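Local coordinates for putative thiol-disulfide isomerase or thioredoxin (Salmonella enterica subsp. enterica serovar Typhimurium, PDB 3L9V), which probably acts as a DsbA-like thiol-disulfide oxidoreductase, exchanging disulfide bonds with the thiols of other proteins through a thioredoxin-type fold, at residues Val18-Ser23 with Gly37-Ile42; Tyr30-Thr35 with Ser172-Val177; Ala41-Leu46 with Ser50-Tyr55; Gly153-Asn158 with Arg179-Gly184. All blocks are in the same frame, centred on the assembly; numbering follows the deposited sequence. Where two conformers were deposited one is given.

Contact 1. Residues Val18-Ser23 with Gly37-Ile42; sequences VVEFFS and GVDQAI
Glu20 is stretched out from its first torsion onward (chi1 176°, CG opposite the main-chain nitrogen) and reaches from strand 18-22 to Asp39, whose short side chain swings beside its own backbone N (chi1 -79°) to meet it. The two side chains cross at about a right angle and their carboxylate planes stand 74° apart, bringing OE1 of Glu20 to 2.5 Å from OD1 of Asp39. The second oxygen of Asp39, OD2, lies 3.5 Å from OE1 of Glu20 and forms a salt bridge with Lys54, which has a weaker, longer ion pair with Glu20 OE2. Here an inner strand of the thioredoxin-fold sheet meets the short helix 38-43 packed against it, and the buried acid pair lies near the Cys26 and Cys29 pair, which resembles a thioredoxin-type CxxC motif. One turn of helix further on, Ile42 directs CG2 at the fork of Val18, 4.1 Å from both CG1 and CG2 of that valine. This apolar contact is about as close as methyl groups normally pack. Leu46 and Leu182 also touch Val18, while Met52 lies against Glu20, Asp39 and Ile42.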
loop_
_atom_site.group_PDB
_atom_site.type_symbol
_atom_site.label_atom_id
_atom_site.label_comp_id
_atom_site.label_asym_id
_atom_site.label_seq_id
_atom_site.Cartn_x
_atom_site.Cartn_y
_atom_site.Cartn_z
ATOM N N VAL A 18 4.992 -7.639 -7.271
ATOM C CA VAL A 18 3.699 -6.989 -7.072
ATOM C C VAL A 18 3.896 -5.659 -6.374
ATOM O O VAL A 18 4.663 -5.546 -5.409
ATOM C CB VAL A 18 2.704 -7.854 -6.260
ATOM C CG1 VAL A 18 1.364 -7.138 -6.136
ATOM C CG2 VAL A 18 2.496 -9.199 -6.915
ATOM N N VAL A 19 3.227 -4.645 -6.883
ATOM C CA VAL A 19 3.203 -3.333 -6.261
ATOM C C VAL A 19 1.741 -2.954 -6.048
ATOM O O VAL A 19 0.924 -3.122 -6.952
ATOM C CB VAL A 19 3.855 -2.294 -7.172
ATOM C CG1 VAL A 19 3.633 -0.875 -6.644
ATOM C CG2 VAL A 19 5.355 -2.603 -7.354
ATOM N N GLU A 20 1.419 -2.465 -4.855
ATOM C CA GLU A 20 0.084 -1.922 -4.591
ATOM C C GLU A 20 0.121 -0.465 -4.077
ATOM O O GLU A 20 0.705 -0.170 -3.038
ATOM C CB GLU A 20 -0.675 -2.826 -3.618
ATOM C CG GLU A 20 -2.029 -2.282 -3.230
ATOM C CD GLU A 20 -2.767 -3.137 -2.211
ATOM O OE1 GLU A 20 -2.410 -4.318 -1.997
ATOM O OE2 GLU A 20 -3.722 -2.610 -1.615
ATOM N N PHE A 21 -0.454 0.452 -4.837
ATOM C CA PHE A 21 -0.642 1.812 -4.353
ATOM C C PHE A 21 -1.949 1.838 -3.577
ATOM O O PHE A 21 -2.980 1.318 -4.056
ATOM C CB PHE A 21 -0.677 2.810 -5.507
ATOM C CG PHE A 21 0.664 3.000 -6.192
ATOM C CD1 PHE A 21 1.134 2.060 -7.104
ATOM C CD2 PHE A 21 1.452 4.112 -5.918
ATOM C CE1 PHE A 21 2.361 2.233 -7.753
ATOM C CE2 PHE A 21 2.698 4.285 -6.544
ATOM C CZ PHE A 21 3.148 3.347 -7.467
ATOM N N PHE A 22 -1.902 2.425 -2.378
ATOM C CA PHE A 22 -3.043 2.393 -1.459
ATOM C C PHE A 22 -3.085 3.693 -0.672
ATOM O O PHE A 22 -2.138 4.477 -0.710
ATOM C CB PHE A 22 -2.944 1.197 -0.480
ATOM C CG PHE A 22 -1.961 1.430 0.703
ATOM C CD1 PHE A 22 -0.582 1.454 0.498
ATOM C CD2 PHE A 22 -2.434 1.646 1.989
ATOM C CE1 PHE A 22 0.308 1.679 1.566
ATOM C CE2 PHE A 22 -1.571 1.873 3.063
ATOM C CZ PHE A 22 -0.184 1.881 2.849
ATOM N N SER A 23 -4.182 3.904 0.050
ATOM C CA SER A 23 -4.296 5.039 0.954
ATOM C C SER A 23 -4.983 4.618 2.247
ATOM O O SER A 23 -5.902 3.825 2.211
ATOM C CB SER A 23 -5.127 6.144 0.314
ATOM O OG SER A 23 -5.460 7.123 1.288
ATOM N N GLY A 37 -8.471 -10.227 3.414
ATOM C CA GLY A 37 -7.300 -11.059 3.188
ATOM C C GLY A 37 -6.837 -11.140 1.739
ATOM O O GLY A 37 -6.244 -12.141 1.349
ATOM N N VAL A 38 -7.130 -10.111 0.947
ATOM C CA VAL A 38 -6.690 -10.070 -0.447
ATOM C C VAL A 38 -5.167 -9.856 -0.526
ATOM O O VAL A 38 -4.483 -10.569 -1.244
ATOM C CB VAL A 38 -7.459 -8.996 -1.240
ATOM C CG1 VAL A 38 -6.861 -8.793 -2.622
ATOM C CG2 VAL A 38 -8.952 -9.373 -1.354
ATOM N N ASP A 39 -4.634 -8.884 0.215
ATOM C CA ASP A 39 -3.178 -8.708 0.275
ATOM C C ASP A 39 -2.486 -10.033 0.644
ATOM O O ASP A 39 -1.502 -10.454 0.017
ATOM C CB ASP A 39 -2.782 -7.595 1.261
ATOM C CG ASP A 39 -2.962 -6.194 0.685
ATOM O OD1 ASP A 39 -3.446 -6.063 -0.463
ATOM O OD2 ASP A 39 -2.604 -5.212 1.376
ATOM N N GLN A 40 -3.012 -10.712 1.649
ATOM C CA GLN A 40 -2.403 -11.960 2.105
ATOM C C GLN A 40 -2.501 -13.058 1.042
ATOM O O GLN A 40 -1.539 -13.776 0.804
ATOM C CB GLN A 40 -3.050 -12.401 3.417
ATOM C CG GLN A 40 -2.701 -13.783 3.884
ATOM C CD GLN A 40 -3.623 -14.244 5.019
ATOM O OE1 GLN A 40 -4.114 -13.429 5.810
ATOM N NE2 GLN A 40 -3.866 -15.552 5.095
ATOM N N ALA A 41 -3.659 -13.179 0.401
ATOM C CA ALA A 41 -3.825 -14.157 -0.677
ATOM C C ALA A 41 -2.844 -13.888 -1.831
ATOM O O ALA A 41 -2.356 -14.804 -2.468
ATOM C CB ALA A 41 -5.280 -14.175 -1.177
ATOM N N ILE A 42 -2.573 -12.616 -2.093
ATOM C CA ILE A 42 -1.591 -12.236 -3.102
ATOM C C ILE A 42 -0.173 -12.633 -2.653
ATOM O O ILE A 42 0.589 -13.210 -3.425
ATOM C CB ILE A 42 -1.685 -10.720 -3.431
ATOM C CG1 ILE A 42 -2.931 -10.433 -4.269
ATOM C CG2 ILE A 42 -0.465 -10.243 -4.202
ATOM C CD1 ILE A 42 -3.143 -8.940 -4.530
#

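Contact 2. Residues Tyr30-Thr35 with Ser172-Val177; sequences YAFSQT and SRYAAV
Residues 30-35 and 172-177, both helical, have their nearest CA atoms at Phe32 and Tyr174, 10.4 Å apart, so two large side chains must span the interval. Both point across it and cross at about a right angle. Phe32 presents its ring edge to one face of Tyr174 in an edge-to-face (T-shaped) pair, with centroids 5.0 Å apart and planes at 66°. CZ of Phe32 stands over that face, displaced toward the rim. CE2 of Phe32 comes to 3.7 Å from CZ of Tyr174 and 3.6 Å from its OH, so the leading edge meets the phenol end of the ring. The hydroxyl itself lies at the edge of the Phe32 ring, near its plane, and is hydrogen-bonded to Asn159 OD1. In this thioredoxin-like fold the pair joins the helix that begins with the probable CxxC motif to the C-terminal helix on the same side of the sheet. Val38, on helix 38-43, touches both rings. The first torsion of Tyr174 (chi1 -160°) turns the ring away from the main-chain nitrogen and out toward Phe32. The phenylalanine also packs on Pro147 and Asp39, and a PE8 molecule, probably from the crystallisation liquor, lies about 4 Å from its side chain.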
loop_
_atom_site.group_PDB
_atom_site.type_symbol
_atom_site.label_atom_id
_atom_site.label_comp_id
_atom_site.label_asym_id
_atom_site.label_seq_id
_atom_site.Cartn_x
_atom_site.Cartn_y
_atom_site.Cartn_z
ATOM N N TYR A 30 -8.581 -0.654 2.799
ATOM C CA TYR A 30 -8.801 -1.211 4.129
ATOM C C TYR A 30 -9.255 -2.645 3.998
ATOM O O TYR A 30 -8.739 -3.549 4.655
ATOM C CB TYR A 30 -9.896 -0.412 4.858
ATOM C CG TYR A 30 -10.324 -1.029 6.181
ATOM C CD1 TYR A 30 -9.396 -1.253 7.196
ATOM C CD2 TYR A 30 -11.655 -1.370 6.417
ATOM C CE1 TYR A 30 -9.779 -1.791 8.413
ATOM C CE2 TYR A 30 -12.049 -1.914 7.639
ATOM C CZ TYR A 30 -11.107 -2.118 8.626
ATOM O OH TYR A 30 -11.478 -2.662 9.821
ATOM N N ALA A 31 -10.256 -2.868 3.144
ATOM C CA ALA A 31 -10.764 -4.222 2.942
ATOM C C ALA A 31 -9.676 -5.183 2.429
ATOM O O ALA A 31 -9.533 -6.304 2.943
ATOM C CB ALA A 31 -12.003 -4.220 2.005
ATOM N N PHE A 32 -8.903 -4.767 1.420
ATOM C CA PHE A 32 -7.880 -5.684 0.881
ATOM C C PHE A 32 -6.860 -6.083 1.964
ATOM O O PHE A 32 -6.427 -7.239 2.049
ATOM C CB PHE A 32 -7.112 -5.058 -0.294
ATOM C CG PHE A 32 -7.824 -5.139 -1.608
ATOM C CD1 PHE A 32 -9.190 -5.400 -1.669
ATOM C CD2 PHE A 32 -7.132 -4.941 -2.790
ATOM C CE1 PHE A 32 -9.842 -5.467 -2.887
ATOM C CE2 PHE A 32 -7.784 -5.014 -4.015
ATOM C CZ PHE A 32 -9.137 -5.270 -4.061
ATOM N N SER A 33 -6.458 -5.106 2.768
ATOM C CA SER A 33 -5.363 -5.306 3.710
ATOM C C SER A 33 -5.845 -6.007 4.975
ATOM O O SER A 33 -5.212 -6.944 5.458
ATOM C CB SER A 33 -4.748 -3.954 4.088
ATOM O OG SER A 33 -3.943 -4.056 5.250
ATOM N N GLN A 34 -6.973 -5.546 5.506
ATOM C CA GLN A 34 -7.337 -5.849 6.888
ATOM C C GLN A 34 -8.539 -6.789 7.094
ATOM O O GLN A 34 -8.577 -7.508 8.089
ATOM C CB GLN A 34 -7.589 -4.531 7.645
ATOM C CG GLN A 34 -6.391 -3.590 7.666
ATOM C CD GLN A 34 -5.235 -4.171 8.446
ATOM O OE1 GLN A 34 -5.413 -4.255 9.753
ATOM N NE2 GLN A 34 -4.195 -4.557 7.883
ATOM N N THR A 35 -9.521 -6.790 6.190
ATOM C CA THR A 35 -10.712 -7.598 6.437
ATOM C C THR A 35 -10.976 -8.711 5.437
ATOM O O THR A 35 -11.608 -9.710 5.776
ATOM C CB THR A 35 -11.953 -6.737 6.535
ATOM O OG1 THR A 35 -12.185 -6.108 5.275
ATOM C CG2 THR A 35 -11.743 -5.669 7.599
ATOM N N SER A 172 -10.369 -15.167 -3.876
ATOM C CA SER A 172 -9.763 -16.228 -4.672
ATOM C C SER A 172 -9.624 -15.834 -6.142
ATOM O O SER A 172 -8.608 -16.129 -6.780
ATOM C CB SER A 172 -10.579 -17.519 -4.577
ATOM O OG SER A 172 -10.626 -17.987 -3.245
ATOM N N ARG A 173 -10.645 -15.178 -6.679
ATOM C CA ARG A 173 -10.597 -14.807 -8.087
ATOM C C ARG A 173 -9.591 -13.702 -8.346
ATOM O O ARG A 173 -8.876 -13.740 -9.338
ATOM C CB ARG A 173 -11.986 -14.452 -8.616
ATOM C CG ARG A 173 -12.893 -15.665 -8.636
ATOM C CD ARG A 173 -14.364 -15.287 -8.753
ATOM N NE ARG A 173 -15.172 -16.468 -8.495
ATOM C CZ ARG A 173 -16.496 -16.481 -8.434
ATOM N NH1 ARG A 173 -17.183 -15.364 -8.603
ATOM N NH2 ARG A 173 -17.125 -17.619 -8.193
ATOM N N TYR A 174 -9.514 -12.732 -7.438
ATOM C CA TYR A 174 -8.548 -11.645 -7.562
ATOM C C TYR A 174 -7.119 -12.203 -7.512
ATOM O O TYR A 174 -6.290 -11.887 -8.367
ATOM C CB TYR A 174 -8.758 -10.613 -6.445
ATOM C CG TYR A 174 -8.161 -9.247 -6.713
ATOM C CD1 TYR A 174 -8.911 -8.244 -7.311
ATOM C CD2 TYR A 174 -6.851 -8.960 -6.355
ATOM C CE1 TYR A 174 -8.368 -6.990 -7.550
ATOM C CE2 TYR A 174 -6.301 -7.709 -6.590
ATOM C CZ TYR A 174 -7.052 -6.738 -7.181
ATOM O OH TYR A 174 -6.499 -5.507 -7.391
ATOM N N ALA A 175 -6.850 -13.048 -6.522
ATOM C CA ALA A 175 -5.535 -13.672 -6.385
ATOM C C ALA A 175 -5.192 -14.604 -7.560
ATOM O O ALA A 175 -4.033 -14.698 -7.951
ATOM C CB ALA A 175 -5.423 -14.431 -5.055
ATOM N N ALA A 176 -6.201 -15.286 -8.104
ATOM C CA ALA A 176 -5.995 -16.191 -9.226
ATOM C C ALA A 176 -5.444 -15.430 -10.422
ATOM O O ALA A 176 -4.513 -15.880 -11.090
ATOM C CB ALA A 176 -7.295 -16.912 -9.596
ATOM N N VAL A 177 -6.004 -14.254 -10.674
ATOM C CA VAL A 177 -5.521 -13.425 -11.758
ATOM C C VAL A 177 -4.100 -12.907 -11.505
ATOM O O VAL A 177 -3.264 -12.915 -12.401
ATOM C CB VAL A 177 -6.504 -12.277 -12.083
ATOM C CG1 VAL A 177 -5.851 -11.245 -12.988
ATOM C CG2 VAL A 177 -7.750 -12.853 -12.737
#

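Contact 3. Residues Ala41-Leu46 with Ser50-Tyr55; sequences AIRHVL and SRMVKY
Leu46 and Ser50 lie close across a short connection, their CA atoms 5.9 Å apart, where the chain leaves helix 38-43 through a type I turn from Arg43 to Leu46 and doubles back into strand 52-56. Farther in, the two segments are still near each other at Arg43 and Met52, a selenomethionine. A nearly straight chain, starting at chi1 173°, carries SE of Met52 away from the strand and in among the helix side chains. There SE sits 3.8 Å from CG2 of Ile42 and 3.9 Å from CG of Arg43. The arginine chain crosses it at about a right angle, and SE lies 4.0 Å above the guanidinium plane, over its centre, a polarisable atom against the face of a flat cation. NH2 of Arg43 then reaches CD of Lys54 at 4.0 Å, touching the aliphatic part of the lysine; the ammonium group turns elsewhere and forms a salt bridge with Glu84. At the turn, CD1 of Leu46 rests 3.7 Å from the backbone N of Met52 and 4.0 Å from its CB. No hydrogen bond joins the segments; apolar packing, partly on the strand's backbone, carries the contact. Strand 18-22 lies beside strand 52-56, with Val18 touching Leu46, and helix 167-182 also packs here, Tyr174 against Ile42 and Arg179 against Val45.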
loop_
_atom_site.group_PDB
_atom_site.type_symbol
_atom_site.label_atom_id
_atom_site.label_comp_id
_atom_site.label_asym_id
_atom_site.label_seq_id
_atom_site.Cartn_x
_atom_site.Cartn_y
_atom_site.Cartn_z
ATOM N N ALA A 41 -3.659 -13.179 0.401
ATOM C CA ALA A 41 -3.825 -14.157 -0.677
ATOM C C ALA A 41 -2.844 -13.888 -1.831
ATOM O O ALA A 41 -2.356 -14.804 -2.468
ATOM C CB ALA A 41 -5.280 -14.175 -1.177
ATOM N N ILE A 42 -2.573 -12.616 -2.093
ATOM C CA ILE A 42 -1.591 -12.236 -3.102
ATOM C C ILE A 42 -0.173 -12.633 -2.653
ATOM O O ILE A 42 0.589 -13.210 -3.425
ATOM C CB ILE A 42 -1.685 -10.720 -3.431
ATOM C CG1 ILE A 42 -2.931 -10.433 -4.269
ATOM C CG2 ILE A 42 -0.465 -10.243 -4.202
ATOM C CD1 ILE A 42 -3.143 -8.940 -4.530
ATOM N N ARG A 43 0.180 -12.351 -1.400
ATOM C CA ARG A 43 1.507 -12.720 -0.929
ATOM C C ARG A 43 1.670 -14.233 -1.031
ATOM O O ARG A 43 2.740 -14.746 -1.330
ATOM C CB ARG A 43 1.729 -12.228 0.510
ATOM C CG ARG A 43 2.050 -10.730 0.575
ATOM C CD ARG A 43 2.201 -10.221 2.020
ATOM N NE ARG A 43 2.503 -8.796 1.994
ATOM C CZ ARG A 43 1.672 -7.833 2.380
ATOM N NH1 ARG A 43 0.480 -8.144 2.872
ATOM N NH2 ARG A 43 2.046 -6.559 2.285
ATOM N N HIS A 44 0.570 -14.941 -0.825
ATOM C CA HIS A 44 0.585 -16.385 -0.881
ATOM C C HIS A 44 0.900 -16.954 -2.271
ATOM O O HIS A 44 1.284 -18.107 -2.384
ATOM C CB HIS A 44 -0.734 -16.956 -0.348
ATOM C CG HIS A 44 -0.786 -18.451 -0.361
ATOM N ND1 HIS A 44 -1.580 -19.162 -1.235
ATOM C CD2 HIS A 44 -0.126 -19.369 0.383
ATOM C CE1 HIS A 44 -1.415 -20.456 -1.020
ATOM N NE2 HIS A 44 -0.539 -20.609 -0.048
ATOM N N VAL A 45 0.753 -16.170 -3.331
ATOM C CA VAL A 45 1.082 -16.720 -4.644
ATOM C C VAL A 45 2.362 -16.119 -5.200
ATOM O O VAL A 45 2.710 -16.358 -6.345
ATOM C CB VAL A 45 -0.086 -16.601 -5.657
ATOM C CG1 VAL A 45 -1.321 -17.317 -5.116
ATOM C CG2 VAL A 45 -0.403 -15.136 -5.970
ATOM N N LEU A 46 3.077 -15.357 -4.378
ATOM C CA LEU A 46 4.343 -14.797 -4.821
ATOM C C LEU A 46 5.328 -15.912 -5.110
ATOM O O LEU A 46 5.543 -16.766 -4.268
ATOM C CB LEU A 46 4.926 -13.895 -3.746
ATOM C CG LEU A 46 4.330 -12.490 -3.612
ATOM C CD1 LEU A 46 4.964 -11.785 -2.400
ATOM C CD2 LEU A 46 4.539 -11.694 -4.888
ATOM N N SER A 50 10.364 -13.344 -5.239
ATOM C CA SER A 50 9.552 -12.168 -5.587
ATOM C C SER A 50 9.011 -11.455 -4.345
ATOM O O SER A 50 8.867 -12.056 -3.282
ATOM C CB SER A 50 8.357 -12.583 -6.453
ATOM O OG SER A 50 8.744 -13.037 -7.742
ATOM N N ARG A 51 8.685 -10.174 -4.489
ATOM C CA ARG A 51 8.163 -9.412 -3.362
ATOM C C ARG A 51 6.929 -8.587 -3.717
ATOM O O ARG A 51 6.718 -8.233 -4.879
ATOM C CB ARG A 51 9.257 -8.515 -2.765
ATOM C CG ARG A 51 9.744 -7.373 -3.663
ATOM C CD ARG A 51 11.067 -6.792 -3.119
ATOM N NE ARG A 51 11.526 -5.572 -3.794
ATOM C CZ ARG A 51 11.969 -5.526 -5.051
ATOM N NH1 ARG A 51 11.985 -6.623 -5.800
ATOM N NH2 ARG A 51 12.380 -4.374 -5.570
HETATM N N MSE A 52 6.112 -8.301 -2.705
HETATM C CA MSE A 52 5.021 -7.365 -2.843
HETATM C C MSE A 52 5.418 -6.165 -2.021
HETATM O O MSE A 52 5.772 -6.308 -0.855
HETATM C CB MSE A 52 3.719 -7.939 -2.264
HETATM C CG MSE A 52 2.575 -6.922 -2.231
HETATM SE SE MSE A 52 0.910 -7.763 -1.649
HETATM C CE MSE A 52 -0.404 -6.412 -2.038
ATOM N N VAL A 53 5.324 -4.987 -2.632
ATOM C CA VAL A 53 5.628 -3.728 -1.981
ATOM C C VAL A 53 4.420 -2.797 -2.067
ATOM O O VAL A 53 3.758 -2.743 -3.106
ATOM C CB VAL A 53 6.831 -3.052 -2.660
ATOM C CG1 VAL A 53 7.226 -1.819 -1.910
ATOM C CG2 VAL A 53 8.011 -4.034 -2.725
ATOM N N LYS A 54 4.144 -2.064 -0.984
ATOM C CA LYS A 54 3.041 -1.115 -0.962
ATOM C C LYS A 54 3.520 0.311 -0.826
ATOM O O LYS A 54 4.406 0.647 -0.017
ATOM C CB LYS A 54 2.034 -1.444 0.170
ATOM C CG LYS A 54 1.523 -2.854 0.121
ATOM C CD LYS A 54 0.390 -3.066 1.118
ATOM C CE LYS A 54 -0.824 -2.245 0.748
ATOM N NZ LYS A 54 -2.033 -2.536 1.582
ATOM N N TYR A 55 2.901 1.161 -1.614
ATOM C CA TYR A 55 3.216 2.551 -1.609
ATOM C C TYR A 55 1.967 3.335 -1.309
ATOM O O TYR A 55 0.922 3.079 -1.899
ATOM C CB TYR A 55 3.721 2.984 -2.980
ATOM C CG TYR A 55 4.960 2.257 -3.456
ATOM C CD1 TYR A 55 6.111 2.215 -2.676
ATOM C CD2 TYR A 55 4.997 1.671 -4.718
ATOM C CE1 TYR A 55 7.265 1.580 -3.132
ATOM C CE2 TYR A 55 6.144 1.035 -5.187
ATOM C CZ TYR A 55 7.269 0.996 -4.390
ATOM O OH TYR A 55 8.386 0.358 -4.849
#

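Contact 4. Residues Gly153-Asn158 with Arg179-Gly184; sequences GRYHIN and RKLLAG
The ring of Tyr155 has Leu181 CD2 over one face and the side chain of its neighbour Arg154 over the opposite one. Both approach away from the ring centre: CD2 stands 3.8 Å above the plane and CG of Arg154 4.1 Å above it on the far side, each offset toward the rim. The leucine methyl makes a CH-pi contact, 4.0 Å from the ring centroid and 15° off the normal, and Trp5 meets the same tyrosine edge-to-face. This is the packing of the C-terminal helix of a thioredoxin-like fold on its sheet: Tyr155 and Ile157 lie on strand 155-157, and Leu181 on the last turn of helix 167-182. At the start of the strand, Arg154 and Tyr155 both face Val151, a classic beta bulge. Leu181 divides its work between its branches. While CD2 covers the ring, CD1 lies 3.7 Å from CB of Tyr155 and extends toward Ile157. The side chains of Leu181 and Ile157 run past one another in opposite directions, which brings their terminal methyls together. Val151 of the neighbouring strand also touches Leu181, and NH2 of Arg152 donates a hydrogen bond to the backbone O of Leu181. The tightest point is the methyl pair, with CD1 of Ile157 only 3.5 Å from CD1 of Leu181, shorter than a usual van der Waals contact.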
loop_
_atom_site.group_PDB
_atom_site.type_symbol
_atom_site.label_atom_id
_atom_site.label_comp_id
_atom_site.label_asym_id
_atom_site.label_seq_id
_atom_site.Cartn_x
_atom_site.Cartn_y
_atom_site.Cartn_z
ATOM N N GLY A 153 5.531 -4.846 -12.972
ATOM C CA GLY A 153 5.727 -3.563 -13.600
ATOM C C GLY A 153 5.041 -3.405 -14.940
ATOM O O GLY A 153 5.309 -2.422 -15.647
ATOM N N ARG A 154 4.163 -4.341 -15.309
ATOM C CA ARG A 154 3.483 -4.205 -16.604
ATOM C C ARG A 154 1.962 -4.349 -16.624
ATOM O O ARG A 154 1.322 -3.854 -17.541
ATOM C CB ARG A 154 4.110 -5.099 -17.682
ATOM C CG ARG A 154 4.895 -6.292 -17.168
ATOM C CD ARG A 154 5.350 -7.161 -18.334
ATOM N NE ARG A 154 6.066 -8.362 -17.916
ATOM C CZ ARG A 154 6.283 -9.404 -18.716
ATOM N NH1 ARG A 154 5.829 -9.379 -19.959
ATOM N NH2 ARG A 154 6.944 -10.469 -18.282
ATOM N N TYR A 155 1.381 -5.018 -15.639
ATOM C CA TYR A 155 -0.064 -5.276 -15.665
ATOM C C TYR A 155 -0.745 -4.580 -14.500
ATOM O O TYR A 155 -0.328 -4.749 -13.350
ATOM C CB TYR A 155 -0.360 -6.778 -15.601
ATOM C CG TYR A 155 0.445 -7.622 -16.567
ATOM C CD1 TYR A 155 0.255 -7.520 -17.946
ATOM C CD2 TYR A 155 1.380 -8.537 -16.102
ATOM C CE1 TYR A 155 0.993 -8.305 -18.836
ATOM C CE2 TYR A 155 2.121 -9.320 -16.978
ATOM C CZ TYR A 155 1.923 -9.194 -18.342
ATOM O OH TYR A 155 2.655 -9.962 -19.204
ATOM N N HIS A 156 -1.757 -3.775 -14.810
ATOM C CA HIS A 156 -2.608 -3.134 -13.807
ATOM C C HIS A 156 -3.883 -3.958 -13.633
ATOM O O HIS A 156 -4.622 -4.168 -14.583
ATOM C CB HIS A 156 -2.958 -1.701 -14.221
ATOM C CG HIS A 156 -3.909 -1.013 -13.285
ATOM N ND1 HIS A 156 -4.992 -0.279 -13.733
ATOM C CD2 HIS A 156 -3.947 -0.945 -11.937
ATOM C CE1 HIS A 156 -5.644 0.218 -12.699
ATOM N NE2 HIS A 156 -5.037 -0.181 -11.591
ATOM N N ILE A 157 -4.121 -4.455 -12.431
ATOM C CA ILE A 157 -5.310 -5.259 -12.198
ATOM C C ILE A 157 -6.539 -4.344 -12.265
ATOM O O ILE A 157 -6.516 -3.241 -11.747
ATOM C CB ILE A 157 -5.234 -6.033 -10.863
ATOM C CG1 ILE A 157 -3.973 -6.925 -10.825
ATOM C CG2 ILE A 157 -6.537 -6.835 -10.630
ATOM C CD1 ILE A 157 -3.982 -8.136 -11.836
ATOM N N ASN A 158 -7.602 -4.796 -12.933
ATOM C CA ASN A 158 -8.834 -4.013 -12.977
ATOM C C ASN A 158 -9.769 -4.390 -11.815
ATOM O O ASN A 158 -10.501 -5.366 -11.912
ATOM C CB ASN A 158 -9.554 -4.212 -14.328
ATOM C CG ASN A 158 -10.807 -3.351 -14.454
ATOM O OD1 ASN A 158 -11.224 -2.721 -13.494
ATOM N ND2 ASN A 158 -11.405 -3.324 -15.640
ATOM N N ARG A 179 -1.847 -14.356 -9.573
ATOM C CA ARG A 179 -1.072 -15.577 -9.732
ATOM C C ARG A 179 -0.755 -15.846 -11.221
ATOM O O ARG A 179 0.407 -16.002 -11.605
ATOM C CB ARG A 179 -1.832 -16.760 -9.121
ATOM C CG ARG A 179 -1.069 -18.119 -9.138
ATOM C CD ARG A 179 -2.047 -19.313 -9.028
ATOM N NE ARG A 179 -2.828 -19.425 -10.251
ATOM C CZ ARG A 179 -4.117 -19.751 -10.321
ATOM N NH1 ARG A 179 -4.816 -20.016 -9.224
ATOM N NH2 ARG A 179 -4.707 -19.815 -11.510
ATOM N N LYS A 180 -1.788 -15.889 -12.055
ATOM C CA LYS A 180 -1.598 -16.083 -13.497
ATOM C C LYS A 180 -0.556 -15.139 -14.101
ATOM O O LYS A 180 0.321 -15.544 -14.850
ATOM C CB LYS A 180 -2.930 -15.922 -14.223
ATOM C CG LYS A 180 -2.786 -15.838 -15.747
ATOM C CD LYS A 180 -4.152 -15.867 -16.432
ATOM C CE LYS A 180 -4.957 -14.601 -16.123
ATOM N NZ LYS A 180 -6.360 -14.707 -16.628
ATOM N N LEU A 181 -0.662 -13.863 -13.753
ATOM C CA LEU A 181 0.202 -12.833 -14.299
ATOM C C LEU A 181 1.625 -12.902 -13.760
ATOM O O LEU A 181 2.554 -12.352 -14.357
ATOM C CB LEU A 181 -0.393 -11.458 -14.019
ATOM C CG LEU A 181 -1.677 -11.130 -14.781
ATOM C CD1 LEU A 181 -2.216 -9.776 -14.325
ATOM C CD2 LEU A 181 -1.452 -11.140 -16.299
ATOM N N LEU A 182 1.790 -13.568 -12.623
ATOM C CA LEU A 182 3.113 -13.794 -12.082
ATOM C C LEU A 182 3.774 -15.027 -12.690
ATOM O O LEU A 182 4.934 -15.290 -12.423
ATOM C CB LEU A 182 3.027 -13.982 -10.575
ATOM C CG LEU A 182 2.917 -12.642 -9.833
ATOM C CD1 LEU A 182 2.435 -12.850 -8.415
ATOM C CD2 LEU A 182 4.266 -12.005 -9.853
ATOM N N ALA A 183 3.027 -15.796 -13.470
ATOM C CA ALA A 183 3.558 -17.053 -14.018
ATOM C C ALA A 183 4.781 -16.829 -14.920
ATOM O O ALA A 183 4.914 -15.789 -15.557
ATOM C CB ALA A 183 2.476 -17.793 -14.777
ATOM N N GLY A 184 5.669 -17.812 -14.969
ATOM C CA GLY A 184 6.841 -17.724 -15.823
ATOM C C GLY A 184 8.018 -18.462 -15.224
ATOM O O GLY A 184 8.012 -18.757 -14.032
#

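How the contacts relate
The four contacts illustrate how one sheet face is built up by helices from both ends of the chain, 27-35 and 38-43 early and 167-182 last. Contacts 1 and 3 share helix 38-43 and neighbouring strands, with centres 7 Å apart; Val18 O lies 2.9 Å from Val53 N, a probable hydrogen bond. Contact 2 is also 7 Å from contact 1, centre to centre; Asp39 N probably donates to Phe32 O at 3.0 Å. Contacts 2 and 4 use successive parts of helix 167-182. Glu20, Phe32 and Lys54, from contacts 1 to 3, lie near the probable CxxC active-site motif without touching it. The centres of contacts 1 and 4 are 13 Å apart, bridged where Val18 CG2 packs 3.9 Å from Leu182 CD1.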